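Local coordinates for siderophore periplasmic binding protein (Thermobifida fusca, PDB 5DH0) that probably binds the iron-loaded siderophore fuscachelin outside the membrane and hands it on for uptake, at residues 166-169 and 170-174; 268-271 and 272-275. One frame throughout, in Å; residues are numbered along the deposited sequence.

Contact 1. Residues 166-169 and 170-174; sequences QRFE and ERVEE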
loop_
_atom_site.group_PDB
_atom_site.type_symbol
_atom_site.label_atom_id
_atom_site.label_comp_id
_atom_site.label_asym_id
_atom_site.label_seq_id
_atom_site.Cartn_x
_atom_site.Cartn_y
_atom_site.Cartn_z
ATOM N N GLN A 166 5.475 -29.865 -8.610
ATOM C CA GLN A 166 6.602 -29.358 -9.389
ATOM C C GLN A 166 6.177 -28.298 -10.400
ATOM O O GLN A 166 6.841 -27.261 -10.564
ATOM C CB GLN A 166 7.299 -30.494 -10.117
ATOM C CG GLN A 166 7.928 -31.496 -9.194
ATOM C CD GLN A 166 8.659 -32.571 -9.960
ATOM O OE1 GLN A 166 9.539 -32.270 -10.782
ATOM N NE2 GLN A 166 8.293 -33.837 -9.716
ATOM N N ARG A 167 5.071 -28.548 -11.085
ATOM C CA ARG A 167 4.654 -27.615 -12.117
ATOM C C ARG A 167 4.293 -26.250 -11.532
ATOM O O ARG A 167 4.540 -25.213 -12.164
ATOM C CB ARG A 167 3.490 -28.188 -12.900
ATOM C CG ARG A 167 3.041 -27.293 -14.013
ATOM C CD ARG A 167 1.685 -27.724 -14.562
ATOM N NE ARG A 167 1.089 -26.613 -15.303
ATOM C CZ ARG A 167 -0.196 -26.272 -15.250
ATOM N NH1 ARG A 167 -1.051 -26.970 -14.500
ATOM N NH2 ARG A 167 -0.626 -25.230 -15.959
ATOM N N PHE A 168 3.723 -26.252 -10.324
ATOM C CA PHE A 168 3.356 -25.015 -9.617
ATOM C C PHE A 168 4.600 -24.206 -9.252
ATOM O O PHE A 168 4.652 -22.991 -9.495
ATOM C CB PHE A 168 2.536 -25.335 -8.350
ATOM C CG PHE A 168 2.240 -24.130 -7.481
ATOM C CD1 PHE A 168 1.169 -23.297 -7.762
ATOM C CD2 PHE A 168 3.008 -23.848 -6.362
ATOM C CE1 PHE A 168 0.887 -22.197 -6.951
ATOM C CE2 PHE A 168 2.716 -22.737 -5.554
ATOM C CZ PHE A 168 1.664 -21.925 -5.852
ATOM N N GLU A 169 5.592 -24.876 -8.666
ATOM C CA GLU A 169 6.868 -24.232 -8.362
ATOM C C GLU A 169 7.548 -23.686 -9.625
ATOM O O GLU A 169 8.079 -22.579 -9.618
ATOM C CB GLU A 169 7.790 -25.204 -7.637
ATOM C CG GLU A 169 7.407 -25.405 -6.182
ATOM C CD GLU A 169 7.937 -26.694 -5.604
ATOM O OE1 GLU A 169 8.726 -27.376 -6.295
ATOM O OE2 GLU A 169 7.598 -27.013 -4.443
ATOM N N GLU A 170 7.507 -24.451 -10.709
ATOM C CA GLU A 170 8.016 -23.978 -11.988
ATOM C C GLU A 170 7.292 -22.732 -12.474
ATOM O O GLU A 170 7.926 -21.756 -12.869
ATOM C CB GLU A 170 7.899 -25.070 -13.050
ATOM C CG GLU A 170 9.131 -25.971 -13.182
ATOM C CD GLU A 170 8.785 -27.369 -13.707
ATOM O OE1 GLU A 170 7.835 -27.507 -14.539
ATOM O OE2 GLU A 170 9.461 -28.333 -13.263
ATOM N N ARG A 171 5.965 -22.761 -12.445
ATOM C CA ARG A 171 5.185 -21.674 -13.026
ATOM C C ARG A 171 5.281 -20.393 -12.205
ATOM O O ARG A 171 5.192 -19.295 -12.762
ATOM C CB ARG A 171 3.715 -22.094 -13.203
ATOM C CG ARG A 171 3.452 -23.010 -14.406
ATOM C CD ARG A 171 2.234 -22.530 -15.184
ATOM N NE ARG A 171 2.559 -21.335 -15.947
ATOM C CZ ARG A 171 1.696 -20.382 -16.266
ATOM N NH1 ARG A 171 2.111 -19.331 -16.965
ATOM N NH2 ARG A 171 0.427 -20.469 -15.879
ATOM N N VAL A 172 5.471 -20.522 -10.894
ATOM C CA VAL A 172 5.678 -19.345 -10.040
ATOM C C VAL A 172 6.991 -18.621 -10.406
ATOM O O VAL A 172 7.014 -17.386 -10.533
ATOM C CB VAL A 172 5.693 -19.726 -8.533
ATOM C CG1 VAL A 172 6.425 -18.690 -7.716
ATOM C CG2 VAL A 172 4.269 -19.921 -8.005
ATOM N N GLU A 173 8.072 -19.383 -10.587
ATOM C CA GLU A 173 9.342 -18.835 -11.083
ATOM C C GLU A 173 9.181 -18.196 -12.471
ATOM O O GLU A 173 9.621 -17.062 -12.694
ATOM C CB GLU A 173 10.404 -19.936 -11.126
ATOM C CG GLU A 173 10.639 -20.580 -9.758
ATOM C CD GLU A 173 11.386 -21.903 -9.838
ATOM O OE1 GLU A 173 11.973 -22.202 -10.914
ATOM O OE2 GLU A 173 11.353 -22.658 -8.833
ATOM N N GLU A 174 8.528 -18.901 -13.395
ATOM C CA GLU A 174 8.332 -18.372 -14.743
ATOM C C GLU A 174 7.592 -17.041 -14.750
ATOM O O GLU A 174 8.095 -16.051 -15.298
ATOM C CB GLU A 174 7.562 -19.352 -15.628
ATOM C CG GLU A 174 7.242 -18.748 -17.007
ATOM C CD GLU A 174 6.023 -19.355 -17.689
ATOM O OE1 GLU A 174 5.978 -20.591 -17.836
ATOM O OE2 GLU A 174 5.128 -18.594 -18.123
#

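Contact 2. Residues 268-271 and 272-275; sequences KLWQ and SLPA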
loop_
_atom_site.group_PDB
_atom_site.type_symbol
_atom_site.label_atom_id
_atom_site.label_comp_id
_atom_site.label_asym_id
_atom_site.label_seq_id
_atom_site.Cartn_x
_atom_site.Cartn_y
_atom_site.Cartn_z
ATOM N N LYS A 268 -23.054 0.995 -4.937
ATOM C CA LYS A 268 -22.754 2.305 -5.527
ATOM C C LYS A 268 -21.278 2.686 -5.425
ATOM O O LYS A 268 -20.651 3.039 -6.426
ATOM C CB LYS A 268 -23.598 3.395 -4.861
ATOM C CG LYS A 268 -23.393 4.790 -5.445
ATOM C CD LYS A 268 -24.417 5.785 -4.889
ATOM C CE LYS A 268 -24.149 7.208 -5.377
ATOM N NZ LYS A 268 -24.198 7.309 -6.860
ATOM N N LEU A 269 -20.745 2.615 -4.205
ATOM C CA LEU A 269 -19.352 2.945 -3.926
ATOM C C LEU A 269 -18.348 2.078 -4.687
ATOM O O LEU A 269 -17.247 2.526 -4.988
ATOM C CB LEU A 269 -19.077 2.836 -2.433
ATOM C CG LEU A 269 -19.043 4.179 -1.715
ATOM C CD1 LEU A 269 -20.404 4.856 -1.780
ATOM C CD2 LEU A 269 -18.604 3.971 -0.278
ATOM N N TRP A 270 -18.734 0.844 -4.988
ATOM C CA TRP A 270 -17.924 -0.032 -5.813
ATOM C C TRP A 270 -17.583 0.639 -7.141
ATOM O O TRP A 270 -16.447 0.551 -7.619
ATOM C CB TRP A 270 -18.645 -1.353 -6.059
ATOM C CG TRP A 270 -17.808 -2.391 -6.740
ATOM C CD1 TRP A 270 -17.823 -2.721 -8.063
ATOM C CD2 TRP A 270 -16.834 -3.248 -6.121
ATOM N NE1 TRP A 270 -16.920 -3.733 -8.305
ATOM C CE2 TRP A 270 -16.301 -4.072 -7.129
ATOM C CE3 TRP A 270 -16.366 -3.398 -4.813
ATOM C CZ2 TRP A 270 -15.313 -5.024 -6.871
ATOM C CZ3 TRP A 270 -15.389 -4.343 -4.562
ATOM C CH2 TRP A 270 -14.875 -5.143 -5.585
ATOM N N GLN A 271 -18.548 1.353 -7.709
ATOM C CA GLN A 271 -18.379 1.928 -9.042
ATOM C C GLN A 271 -17.345 3.055 -9.078
ATOM O O GLN A 271 -16.816 3.393 -10.142
ATOM C CB GLN A 271 -19.725 2.420 -9.573
ATOM C CG GLN A 271 -20.733 1.290 -9.730
ATOM C CD GLN A 271 -20.255 0.260 -10.727
ATOM O OE1 GLN A 271 -19.690 0.608 -11.769
ATOM N NE2 GLN A 271 -20.460 -1.018 -10.413
ATOM N N SER A 272 -17.029 3.605 -7.910
ATOM C CA SER A 272 -16.041 4.671 -7.819
ATOM C C SER A 272 -14.596 4.186 -7.633
ATOM O O SER A 272 -13.664 4.985 -7.724
ATOM C CB SER A 272 -16.412 5.616 -6.685
ATOM O OG SER A 272 -17.728 6.103 -6.875
ATOM N N LEU A 273 -14.405 2.894 -7.368
ATOM C CA LEU A 273 -13.054 2.337 -7.237
ATOM C C LEU A 273 -12.247 2.512 -8.513
ATOM O O LEU A 273 -12.731 2.178 -9.602
ATOM C CB LEU A 273 -13.103 0.851 -6.883
ATOM C CG LEU A 273 -13.634 0.534 -5.496
ATOM C CD1 LEU A 273 -13.672 -0.980 -5.279
ATOM C CD2 LEU A 273 -12.800 1.257 -4.445
ATOM N N PRO A 274 -11.009 3.023 -8.379
ATOM C CA PRO A 274 -10.062 3.121 -9.493
ATOM C C PRO A 274 -10.004 1.834 -10.317
ATOM O O PRO A 274 -10.004 1.893 -11.546
ATOM C CB PRO A 274 -8.720 3.378 -8.798
ATOM C CG PRO A 274 -9.071 4.054 -7.530
ATOM C CD PRO A 274 -10.445 3.550 -7.121
ATOM N N ALA A 275 -9.970 0.681 -9.657
ATOM C CA ALA A 275 -9.849 -0.575 -10.390
ATOM C C ALA A 275 -11.119 -0.865 -11.183
ATOM O O ALA A 275 -11.071 -1.458 -12.264
ATOM C CB ALA A 275 -9.537 -1.715 -9.456
#

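Contact 1. Residues 166-169 and 170-174
Arg167 O receives the backbone N-H of Arg171 at 2.8 Å, the shortest bond between 166-169 and 170-174. It is one of a run of i to i+4 bonds within helix 158-178: Glu170 N bonds to Gln166 O and Val172 N to Phe168 O in the same way, while Glu173 N makes a weaker bond to Glu169 O. Between side chains, the main apolar touch joins Phe168 and Val172. With CG anti to the backbone N (chi1 174°), the Phe168 ring swings to where Val172 CG2 sits over one of its faces, near the rim, 4.1 Å from the ring centroid: a CH-pi contact. Ala295, Asn296 and Leu299 of helix 292-307 also touch the buried Phe168 side chain. One turn apart, Arg167 and Arg171 run side by side, their guanidinium planes only 8° apart; the touch is Arg167 NH2 on Arg171 CD, at 4.0 Å. Each has an acidic mate: Arg171 NH1 makes a weak salt bridge with Glu174 OE2 at 3.3 Å, and Arg167 NH1 forms a long, weak ion pair with Glu164. Helix 158-178 follows the parallel sheet and precedes the mixed one, consistent with the long helix joining the two lobes in this class of siderophore-binding proteins. It is amphipathic here: Phe168 faces helix 292-307, Arg167 also reaches Asn296, and nearby carboxylates probably ease the closeness of the two arginines.

Contact 2. Residues 268-271 and 272-275
Leu273 and Trp270 carry the apolar side of the turn at 268-275, and Ser272 carries its outer side. Leu273 CD1 stands over one face of the indole, near the rim of the ring system, 3.9 Å from the centroid of the six-membered ring and 22° off its normal, a CH-pi contact; its closest atom is Trp270 CE3 at 3.6 Å. Both first torsions serve this meeting: Trp270 CG is anti to the backbone N (chi1 -172°), whereas Leu273 CG lies anti to the carbonyl carbon and brings the branch back over the ring. Two i to i+3 backbone bonds close the turn. Ser272 N donates to Leu269 O at 3.1 Å, and Leu273 N donates to Trp270 O at 3.1 Å. On the exposed side, Ser272 CB rests 3.6 Å from Leu269 O. Leu273 then occupies the N-cap position of helix 274-277. Both buried side chains also meet Leu241 and Ile247, with Ile238 against Leu273 and Leu264 and Leu265 against Trp270. A serine in place of Leu273 lacks the methyl that covers the indole face, and is likely to open a gap between Trp270, Ile238 and Ile247. Dispersion and burial therefore seat the inner side of the turn against strand 246-250, while the backbone bonds hold the turn's own shape.

From the N terminus, the chain first builds the parallel sheet that includes strands 106-112 and 132-137, then enters helix 158-178, where contact 1 spans about two and a half turns of continuous helix and rests against helix 292-307 near the C terminus. The mixed sheet follows, and contact 2 closes the short turn that follows helix 259-265 and leads into helix 274-277, ahead of strand 281-284. The two are in series, neither nested nor crossed, with centres 34 Å apart and nearest atoms about 22 Å apart. Contact 1 therefore belongs to a helix pair that joins distant parts of the sequence, whereas contact 2 packs its turn onto strand 246-250 of the mixed sheet.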